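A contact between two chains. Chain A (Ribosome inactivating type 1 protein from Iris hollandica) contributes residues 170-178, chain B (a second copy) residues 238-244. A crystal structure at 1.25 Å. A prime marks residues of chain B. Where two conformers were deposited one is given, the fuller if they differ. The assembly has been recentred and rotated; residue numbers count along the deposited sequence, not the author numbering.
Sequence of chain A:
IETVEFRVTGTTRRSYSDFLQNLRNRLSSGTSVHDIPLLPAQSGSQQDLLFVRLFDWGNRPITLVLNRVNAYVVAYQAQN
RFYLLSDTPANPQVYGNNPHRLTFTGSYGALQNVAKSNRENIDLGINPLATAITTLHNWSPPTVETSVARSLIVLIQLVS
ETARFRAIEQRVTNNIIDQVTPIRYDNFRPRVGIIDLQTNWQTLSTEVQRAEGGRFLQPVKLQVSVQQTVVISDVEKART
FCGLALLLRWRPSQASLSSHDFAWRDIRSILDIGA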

# COMPACT_ATOMS: atom_id res chain seq x y z
N GLN A 170 2.23 2.74 -2.53
CA GLN A 170 1.32 3.11 -1.45
C GLN A 170 1.25 4.62 -1.21
O GLN A 170 0.16 5.17 -1.00
N ARG A 171 2.41 5.27 -1.25
CA ARG A 171 2.50 6.72 -1.09
C ARG A 171 1.64 7.40 -2.15
O ARG A 171 0.90 8.35 -1.85
N VAL A 172 1.74 6.91 -3.39
CA VAL A 172 0.99 7.46 -4.51
C VAL A 172 -0.51 7.23 -4.32
O VAL A 172 -1.31 8.16 -4.41
N THR A 173 -0.91 5.99 -4.04
CA THR A 173 -2.35 5.73 -3.94
C THR A 173 -2.97 6.41 -2.72
O THR A 173 -4.14 6.80 -2.78
N ASN A 174 -2.20 6.63 -1.66
CA ASN A 174 -2.70 7.39 -0.50
C ASN A 174 -3.03 8.85 -0.84
O ASN A 174 -3.67 9.56 -0.05
N ASN A 175 -2.55 9.30 -1.99
CA ASN A 175 -2.76 10.67 -2.41
C ASN A 175 -3.67 10.81 -3.62
O ASN A 175 -3.81 11.91 -4.16
N ILE A 176 -4.28 9.71 -4.05
CA ILE A 176 -5.34 9.76 -5.04
C ILE A 176 -6.65 9.72 -4.27
O ILE A 176 -7.04 8.68 -3.74
N ILE A 177 -7.31 10.87 -4.20
CA ILE A 177 -8.47 11.03 -3.33
C ILE A 177 -9.69 10.81 -4.19
O ILE A 177 -10.32 11.77 -4.67
N ASP A 178 -10.02 9.55 -4.42
CA ASP A 178 -11.02 9.21 -5.42
C ASP A 178 -12.41 8.96 -4.84
O ASP A 178 -13.31 8.54 -5.57
N ALA B 238 0.70 12.28 7.70
CA ALA B 238 -0.28 11.35 8.24
C ALA B 238 -0.97 10.58 7.12
O ALA B 238 -1.14 9.35 7.20
N ARG B 239 -1.33 11.29 6.06
CA ARG B 239 -2.02 10.68 4.95
C ARG B 239 -1.09 9.80 4.12
O ARG B 239 -1.48 8.70 3.69
N THR B 240 0.14 10.26 3.92
CA THR B 240 1.09 9.62 3.00
C THR B 240 1.88 8.48 3.65
O THR B 240 1.93 7.37 3.09
N PHE B 241 2.48 8.75 4.80
CA PHE B 241 3.32 7.79 5.52
C PHE B 241 2.48 6.77 6.33
O PHE B 241 2.68 5.56 6.22
N CYS B 242 1.54 7.27 7.12
CA CYS B 242 0.70 6.39 7.95
C CYS B 242 -0.44 5.77 7.15
O CYS B 242 -1.03 4.77 7.57
N GLY B 243 -0.78 6.37 6.02
CA GLY B 243 -1.98 5.96 5.29
C GLY B 243 -3.24 6.13 6.12
O GLY B 243 -4.18 5.35 5.99
N LEU B 244 -3.27 7.14 6.99
CA LEU B 244 -4.45 7.41 7.82
C LEU B 244 -5.64 7.57 6.90
O LEU B 244 -5.64 8.44 6.01

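Asn175 anchors the polar network. Its CA-to-CB bond lies sideways to chain B, but an m chi1 (-77°) with chi2 of -63° brings the amide across. Asn175 ND2 donates to Thr240′ OG1 at 2.9 Å with a nearly linear N-H...O angle of 173°, and to Arg171 O, in its own chain, at 3.0 Å. On the carbonyl side, Asn175 OD1 accepts from both Arg239′ NE and Arg239′ NH2, each at 3.0 Å (153° and 145°). The forked geometry places OD1 at the guanidinium edge, near its plane, with Arg239′ in t, t, p at chi1 to chi3.

Asn174 points toward chain B with chi1 m (-72°). Its ND2 donates to Thr240′ O at 3.0 Å (147°) and to water 1 at 2.9 Å; that water in turn donates weakly to Phe241′ O at 3.4 Å. Asn174 ND2 also lies 3.5 Å from Gly243′ CA. An ideal CB on Gly243′ would sit 3.3 Å from Asn174 ND2, so the missing side chain leaves room for the amide, and the positive phi (60°) by itself favours glycine.

Packing flanks this network. Arg171, m at chi1 and chi2, sets CD 3.9 Å from Thr240′ CG2, while its NH2 approaches Phe241′ CD1 obliquely at 3.7 Å. Ile177 CD1 meets Arg239′ CD at 4.0 Å.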

# COMPACT_ATOMS: atom_id res chain seq x y z
CB GLN A 170 1.76 2.41 -0.16
CG GLN A 170 1.04 2.86 1.07
CD GLN A 170 -0.20 2.07 1.32
OE1 GLN A 170 -1.13 2.06 0.52
NE2 GLN A 170 -0.23 1.39 2.44
CB ARG A 171 3.95 7.20 -1.21
CG ARG A 171 4.95 6.51 -0.30
CD ARG A 171 4.44 6.43 1.13
NE ARG A 171 5.53 6.30 2.10
CZ ARG A 171 5.97 5.15 2.59
NH1 ARG A 171 5.43 4.01 2.20
NH2 ARG A 171 6.95 5.15 3.48
CB VAL A 172 1.48 6.87 -5.86
CG1 VAL A 172 0.72 7.49 -7.02
CG2 VAL A 172 2.96 7.12 -6.04
CB THR A 173 -2.68 4.24 -3.99
OG1 THR A 173 -2.03 3.58 -2.92
CG2 THR A 173 -2.22 3.63 -5.31
CB ASN A 174 -1.67 7.39 0.62
CG ASN A 174 -1.54 6.05 1.32
OD1 ASN A 174 -2.32 5.12 1.10
ND2 ASN A 174 -0.52 5.93 2.16
CB ASN A 175 -1.41 11.35 -2.59
CG ASN A 175 -0.82 11.72 -1.27
OD1 ASN A 175 -1.39 12.54 -0.54
ND2 ASN A 175 0.31 11.10 -0.90
CB ILE A 176 -5.24 8.60 -6.05
CG1 ILE A 176 -3.91 8.68 -6.83
CG2 ILE A 176 -6.46 8.59 -6.98
CD1 ILE A 176 -3.57 7.41 -7.61
CB ILE A 177 -8.47 12.43 -2.68
CG1 ILE A 177 -7.07 12.81 -2.16
CG2 ILE A 177 -9.53 12.51 -1.59
CD1 ILE A 177 -6.44 11.86 -1.13
CB ASP A 178 -10.55 8.04 -6.31
CG ASP A 178 -10.32 6.75 -5.54
OD1 ASP A 178 -10.78 6.62 -4.38
OD2 ASP A 178 -9.67 5.86 -6.13
CB ALA B 238 -1.30 12.08 9.10
CB ARG B 239 -2.68 11.76 4.10
CG ARG B 239 -3.77 11.23 3.16
CD ARG B 239 -4.38 12.34 2.31
NE ARG B 239 -3.33 13.11 1.65
CZ ARG B 239 -3.07 14.40 1.85
NH1 ARG B 239 -3.82 15.16 2.66
NH2 ARG B 239 -2.06 14.95 1.19
CB THR B 240 2.05 10.67 2.39
OG1 THR B 240 1.28 11.68 1.73
CG2 THR B 240 3.00 10.04 1.38
CB PHE B 241 4.31 8.53 6.43
CG PHE B 241 5.21 7.63 7.22
CD1 PHE B 241 6.34 7.06 6.64
CD2 PHE B 241 4.95 7.37 8.56
CE1 PHE B 241 7.18 6.23 7.37
CE2 PHE B 241 5.79 6.54 9.31
CZ PHE B 241 6.91 5.97 8.70
CB CYS B 242 0.09 7.17 9.12
SG CYS B 242 1.29 7.97 10.18
CB LEU B 244 -4.23 8.64 8.69
CG LEU B 244 -5.37 9.02 9.64
CD1 LEU B 244 -5.67 7.93 10.66
CD2 LEU B 244 -4.99 10.30 10.35
O HOH W 1 0.74 4.03 3.95